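Local coordinates for glycosylation Associate Protein 2 (Streptococcus agalactiae serotype V, PDB 6OYC), which probably serves, in complex with its Gap1 and Gap3 partners, the glycosylation and accessory Sec export of a serine-rich surface adhesin, at residues E311-M316 and F323-D328; K317-P322 and W501-Y506. One frame throughout, in Å; residues are numbered along the deposited sequence.

Contact 1. Residues E311-M316 and F323-D328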
loop_
_atom_site.group_PDB
_atom_site.type_symbol
_atom_site.label_atom_id
_atom_site.label_comp_id
_atom_site.label_asym_id
_atom_site.label_seq_id
_atom_site.Cartn_x
_atom_site.Cartn_y
_atom_site.Cartn_z
ATOM N N GLU B 311 2.515 -2.352 6.361
ATOM C CA GLU B 311 3.064 -2.692 7.664
ATOM C C GLU B 311 3.947 -1.570 8.192
ATOM O O GLU B 311 4.626 -0.876 7.427
ATOM C CB GLU B 311 3.915 -3.949 7.577
ATOM C CG GLU B 311 3.245 -5.199 8.001
ATOM C CD GLU B 311 4.214 -6.361 8.025
ATOM O OE1 GLU B 311 5.442 -6.140 7.819
ATOM O OE2 GLU B 311 3.739 -7.493 8.244
ATOM N N GLY B 312 3.961 -1.419 9.517
ATOM C CA GLY B 312 4.974 -0.605 10.163
ATOM C C GLY B 312 4.743 0.885 10.148
ATOM O O GLY B 312 5.708 1.643 10.276
ATOM N N PHE B 313 3.495 1.335 10.002
ATOM C CA PHE B 313 3.200 2.763 10.062
ATOM C C PHE B 313 3.629 3.366 11.396
ATOM O O PHE B 313 4.368 4.354 11.446
ATOM C CB PHE B 313 1.708 2.991 9.841
ATOM C CG PHE B 313 1.295 4.445 9.876
ATOM C CD1 PHE B 313 1.519 5.271 8.783
ATOM C CD2 PHE B 313 0.678 4.976 10.997
ATOM C CE1 PHE B 313 1.128 6.595 8.798
ATOM C CE2 PHE B 313 0.288 6.309 11.034
ATOM C CZ PHE B 313 0.514 7.122 9.928
ATOM N N TRP B 314 3.148 2.801 12.497
ATOM C CA TRP B 314 3.411 3.441 13.777
ATOM C C TRP B 314 4.882 3.336 14.162
ATOM O O TRP B 314 5.439 4.267 14.752
ATOM C CB TRP B 314 2.506 2.840 14.842
ATOM C CG TRP B 314 1.089 3.204 14.614
ATOM C CD1 TRP B 314 0.063 2.363 14.258
ATOM C CD2 TRP B 314 0.518 4.511 14.714
ATOM N NE1 TRP B 314 -1.107 3.075 14.128
ATOM C CE2 TRP B 314 -0.857 4.393 14.405
ATOM C CE3 TRP B 314 1.039 5.772 15.021
ATOM C CZ2 TRP B 314 -1.719 5.484 14.402
ATOM C CZ3 TRP B 314 0.178 6.860 15.025
ATOM C CH2 TRP B 314 -1.191 6.707 14.721
ATOM N N MET B 315 5.537 2.229 13.814
ATOM C CA MET B 315 6.956 2.094 14.120
ATOM C C MET B 315 7.776 3.153 13.404
ATOM O O MET B 315 8.685 3.747 13.993
ATOM C CB MET B 315 7.440 0.701 13.737
ATOM C CG MET B 315 8.943 0.528 13.818
ATOM S SD MET B 315 9.405 -1.101 13.213
ATOM C CE MET B 315 9.277 -0.867 11.441
ATOM N N MET B 316 7.471 3.405 12.127
ATOM C CA MET B 316 8.231 4.392 11.371
ATOM C C MET B 316 7.827 5.812 11.728
ATOM O O MET B 316 8.637 6.736 11.591
ATOM C CB MET B 316 8.061 4.162 9.870
ATOM C CG MET B 316 8.500 2.788 9.420
ATOM S SD MET B 316 10.207 2.406 9.903
ATOM C CE MET B 316 11.101 3.376 8.686
ATOM N N PHE B 323 9.728 9.217 6.144
ATOM C CA PHE B 323 9.643 7.778 5.935
ATOM C C PHE B 323 8.703 7.401 4.797
ATOM O O PHE B 323 7.767 8.127 4.439
ATOM C CB PHE B 323 9.235 7.044 7.223
ATOM C CG PHE B 323 7.803 7.255 7.657
ATOM C CD1 PHE B 323 7.459 8.328 8.458
ATOM C CD2 PHE B 323 6.811 6.325 7.316
ATOM C CE1 PHE B 323 6.158 8.508 8.900
ATOM C CE2 PHE B 323 5.494 6.486 7.754
ATOM C CZ PHE B 323 5.162 7.581 8.543
ATOM N N MET B 324 8.983 6.237 4.235
ATOM C CA MET B 324 8.224 5.668 3.141
ATOM C C MET B 324 7.892 4.231 3.504
ATOM O O MET B 324 8.727 3.524 4.081
ATOM C CB MET B 324 9.022 5.733 1.843
ATOM C CG MET B 324 8.232 5.501 0.584
ATOM S SD MET B 324 9.313 5.757 -0.841
ATOM C CE MET B 324 8.339 5.053 -2.177
ATOM N N LEU B 325 6.659 3.819 3.209
ATOM C CA LEU B 325 6.244 2.427 3.337
ATOM C C LEU B 325 5.945 1.851 1.960
ATOM O O LEU B 325 5.439 2.552 1.079
ATOM C CB LEU B 325 5.017 2.292 4.230
ATOM C CG LEU B 325 4.998 3.146 5.495
ATOM C CD1 LEU B 325 3.660 2.952 6.204
ATOM C CD2 LEU B 325 6.180 2.782 6.410
ATOM N N ILE B 326 6.272 0.577 1.774
ATOM C CA ILE B 326 6.063 -0.142 0.521
ATOM C C ILE B 326 5.468 -1.502 0.870
ATOM O O ILE B 326 6.012 -2.219 1.718
ATOM C CB ILE B 326 7.378 -0.305 -0.273
ATOM C CG1 ILE B 326 8.237 0.971 -0.164
ATOM C CG2 ILE B 326 7.101 -0.672 -1.730
ATOM C CD1 ILE B 326 9.360 1.068 -1.164
ATOM N N CYS B 327 4.359 -1.854 0.225
ATOM C CA CYS B 327 3.743 -3.162 0.410
ATOM C C CYS B 327 3.406 -3.765 -0.950
ATOM O O CYS B 327 3.261 -3.054 -1.949
ATOM C CB CYS B 327 2.477 -3.083 1.270
ATOM S SG CYS B 327 1.142 -2.161 0.478
ATOM N N ASP B 328 3.294 -5.087 -0.967
ATOM C CA ASP B 328 3.124 -5.863 -2.198
ATOM C C ASP B 328 1.895 -6.745 -2.020
ATOM O O ASP B 328 1.952 -7.742 -1.271
ATOM C CB ASP B 328 4.378 -6.685 -2.485
ATOM C CG ASP B 328 4.221 -7.623 -3.654
ATOM O OD1 ASP B 328 3.159 -7.600 -4.315
ATOM O OD2 ASP B 328 5.179 -8.395 -3.921
#
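The short helix that starts at F313 lies against the strand 323-327. CA of M316 is 6.6 Å from CA of F323, and CA of F313 is 7.4 Å from CA of L325. The two segments therefore run past each other in opposite directions. G312 is the N-cap residue, and its O takes the backbone bond from M316 N. No hydrogen bond crosses the interface; side chains fill the gap. F323 and L325 both point from the strand toward the helix. M316 CB sits over one face of the F323 ring as a CH-pi contact, 4.0 Å from the centroid of the F323 ring and 29° off its normal. The first torsion of F323 (chi1 71°) sets the ring so that this face meets M316 CB. The M316 chain bends at chi2 and chi3. Its CG meets L325 CD2 at 3.8 Å, and the two side chains lie alongside, running opposite ways. The other branch of L325 serves F313: L325 CD1 is 3.9 Å from F313 CA and also lies at the edge of the F313 ring. F313 CE1 comes to the edge of the F323 ring, 4.2 Å from F323 CZ. Beyond the contact, E311 OE1 is hydrogen-bonded to G303 N. Strand 323-327 pairs with strands 297-301 and 283-289. Strand 297-301, helix 313-318 and strand 323-327 form a beta-alpha-beta unit in the mixed sheet, an arrangement consistent with the alpha/beta-hydrolase clan of this family.

Contact 2. Residues K317-P322 and W501-Y506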
loop_
_atom_site.group_PDB
_atom_site.type_symbol
_atom_site.label_atom_id
_atom_site.label_comp_id
_atom_site.label_asym_id
_atom_site.label_seq_id
_atom_site.Cartn_x
_atom_site.Cartn_y
_atom_site.Cartn_z
ATOM N N LYS B 317 6.589 6.009 12.185
ATOM C CA LYS B 317 6.199 7.334 12.648
ATOM C C LYS B 317 6.942 7.716 13.924
ATOM O O LYS B 317 7.225 8.899 14.151
ATOM C CB LYS B 317 4.689 7.393 12.867
ATOM C CG LYS B 317 4.089 8.787 12.704
ATOM C CD LYS B 317 2.585 8.714 12.420
ATOM C CE LYS B 317 1.835 9.985 12.853
ATOM N NZ LYS B 317 2.336 11.271 12.301
ATOM N N SER B 318 7.287 6.727 14.752
ATOM C CA SER B 318 7.920 7.014 16.031
ATOM C C SER B 318 9.364 7.473 15.878
ATOM O O SER B 318 9.903 8.101 16.797
ATOM C CB SER B 318 7.848 5.781 16.931
ATOM O OG SER B 318 8.596 4.719 16.381
ATOM N N MET B 319 9.996 7.190 14.742
ATOM C CA MET B 319 11.365 7.618 14.504
ATOM C C MET B 319 11.485 9.101 14.192
ATOM O O MET B 319 12.613 9.576 14.026
ATOM C CB MET B 319 11.963 6.813 13.355
ATOM C CG MET B 319 11.696 5.331 13.461
ATOM S SD MET B 319 13.053 4.482 14.268
ATOM C CE MET B 319 12.318 2.875 14.627
ATOM N N LYS B 320 10.364 9.819 14.068
ATOM C CA LYS B 320 10.357 11.264 13.834
ATOM C C LYS B 320 11.258 11.647 12.659
ATOM O O LYS B 320 11.762 12.770 12.566
ATOM C CB LYS B 320 10.737 12.022 15.112
ATOM C CG LYS B 320 9.855 11.667 16.320
ATOM C CD LYS B 320 8.441 12.263 16.191
ATOM C CE LYS B 320 7.838 12.639 17.552
ATOM N NZ LYS B 320 7.281 14.037 17.590
ATOM N N THR B 321 11.451 10.717 11.743
ATOM C CA THR B 321 12.216 10.914 10.526
ATOM C C THR B 321 11.290 10.819 9.311
ATOM O O THR B 321 10.207 10.230 9.398
ATOM C CB THR B 321 13.326 9.849 10.453
ATOM O OG1 THR B 321 14.247 10.154 9.399
ATOM C CG2 THR B 321 12.727 8.467 10.222
ATOM N N PRO B 322 11.653 11.420 8.177
ATOM C CA PRO B 322 10.854 11.204 6.960
ATOM C C PRO B 322 10.879 9.737 6.589
ATOM O O PRO B 322 11.914 9.074 6.710
ATOM C CB PRO B 322 11.552 12.063 5.901
ATOM C CG PRO B 322 12.387 13.048 6.685
ATOM C CD PRO B 322 12.749 12.382 7.969
ATOM N N TRP B 501 15.647 -5.300 18.494
ATOM C CA TRP B 501 16.899 -5.102 17.776
ATOM C C TRP B 501 16.713 -4.147 16.606
ATOM O O TRP B 501 17.494 -3.204 16.426
ATOM C CB TRP B 501 17.440 -6.445 17.284
ATOM C CG TRP B 501 18.642 -6.281 16.408
ATOM C CD1 TRP B 501 19.939 -6.190 16.812
ATOM C CD2 TRP B 501 18.658 -6.157 14.978
ATOM N NE1 TRP B 501 20.765 -6.030 15.727
ATOM C CE2 TRP B 501 20.005 -6.006 14.588
ATOM C CE3 TRP B 501 17.668 -6.166 13.991
ATOM C CZ2 TRP B 501 20.387 -5.867 13.252
ATOM C CZ3 TRP B 501 18.052 -6.026 12.664
ATOM C CH2 TRP B 501 19.398 -5.877 12.308
ATOM N N PHE B 502 15.680 -4.392 15.792
ATOM C CA PHE B 502 15.421 -3.571 14.613
ATOM C C PHE B 502 15.222 -2.110 14.994
ATOM O O PHE B 502 15.834 -1.213 14.402
ATOM C CB PHE B 502 14.195 -4.115 13.876
ATOM C CG PHE B 502 13.851 -3.385 12.597
ATOM C CD1 PHE B 502 14.391 -3.793 11.380
ATOM C CD2 PHE B 502 12.943 -2.331 12.603
ATOM C CE1 PHE B 502 14.058 -3.139 10.192
ATOM C CE2 PHE B 502 12.602 -1.673 11.425
ATOM C CZ PHE B 502 13.160 -2.075 10.219
ATOM N N THR B 503 14.373 -1.853 15.989
ATOM C CA THR B 503 14.145 -0.471 16.386
ATOM C C THR B 503 15.369 0.123 17.078
ATOM O O THR B 503 15.637 1.321 16.932
ATOM C CB THR B 503 12.910 -0.364 17.288
ATOM O OG1 THR B 503 12.812 0.975 17.787
ATOM C CG2 THR B 503 12.996 -1.311 18.467
ATOM N N SER B 504 16.125 -0.695 17.822
ATOM C CA SER B 504 17.352 -0.213 18.451
ATOM C C SER B 504 18.402 0.127 17.404
ATOM O O SER B 504 19.052 1.179 17.475
ATOM C CB SER B 504 17.894 -1.257 19.431
ATOM O OG SER B 504 19.299 -1.138 19.590
ATOM N N GLN B 505 18.584 -0.759 16.423
ATOM C CA GLN B 505 19.521 -0.475 15.347
ATOM C C GLN B 505 19.154 0.808 14.615
ATOM O O GLN B 505 20.039 1.546 14.168
ATOM C CB GLN B 505 19.564 -1.654 14.383
ATOM C CG GLN B 505 20.944 -1.961 13.868
ATOM C CD GLN B 505 21.928 -2.278 14.970
ATOM O OE1 GLN B 505 21.555 -2.797 16.025
ATOM N NE2 GLN B 505 23.196 -1.968 14.730
ATOM N N TYR B 506 17.857 1.102 14.505
ATOM C CA TYR B 506 17.429 2.353 13.890
ATOM C C TYR B 506 17.788 3.555 14.763
ATOM O O TYR B 506 18.369 4.533 14.277
ATOM C CB TYR B 506 15.920 2.315 13.622
ATOM C CG TYR B 506 15.539 2.200 12.160
ATOM C CD1 TYR B 506 15.723 3.264 11.289
ATOM C CD2 TYR B 506 14.982 1.028 11.655
ATOM C CE1 TYR B 506 15.371 3.164 9.947
ATOM C CE2 TYR B 506 14.624 0.917 10.307
ATOM C CZ TYR B 506 14.817 1.990 9.462
ATOM O OH TYR B 506 14.471 1.905 8.127
#
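M319 reaches across to Y506 in a Met-aromatic contact, with the sulfur oblique to the ring. It joins the turn after helix 313-318 to the long C-terminal helix 495-514, within a fold consistent with the alpha/beta-hydrolase clan. The M319 and Y506 side chains cross at about a right angle. M319 SD is 4.7 Å from the centroid of the Y506 ring and 42° off the ring normal. The closest touch is to the root of the tyrosine: M319 SD is 3.7 Å from Y506 CB. SD also approaches CG of that ring at 4.0 Å. The M319 CG is anti to the carbonyl carbon (chi1 -46°), and the chain then bends at chi2. This brings SD and CE to the helix.

The CA-CB bond of Y506 is directed toward the 317-322 segment, and its ring extends on to the sheet. There it touches I366 of strand 365-370 and T298 of strand 297-301. Its OH is hydrogen-bonded to S368 OG, so the polar end of this buried side chain has a partner. The interface itself has no hydrogen bond. T503 lies about one helical turn earlier and meets M319 at an oblique crossing. Its first torsion (chi1 173°) turns OG1, and not CG2, to the M319 methyl; this approach is packing alone. The methionine methyl group touches two residues of one helix: M319 CE is 3.8 Å from Y506 CB and 3.7 Å from T503 OG1.

Both contacts use helix 313-318. Contact 1 packs its beginning on strand 323-327, a neighbour in sequence, with its centre about 9 Å from the centre of the chain. Contact 2 links the turn at its end with helix 495-514, far away in sequence, and its centre is about 20 Å from the centre of the chain. Contact 1 is the larger, at 313 Å² against 134 Å², and is partly buried; contact 2 is small but buried. Neither has a hydrogen bond across it. Contact 1 joins methionine carbons, leucine methyls and phenylalanine rings, whereas contact 2 sets a methionine sulfur beside a tyrosine. They meet directly: M316 CE packs 3.7 Å from Y506 OH.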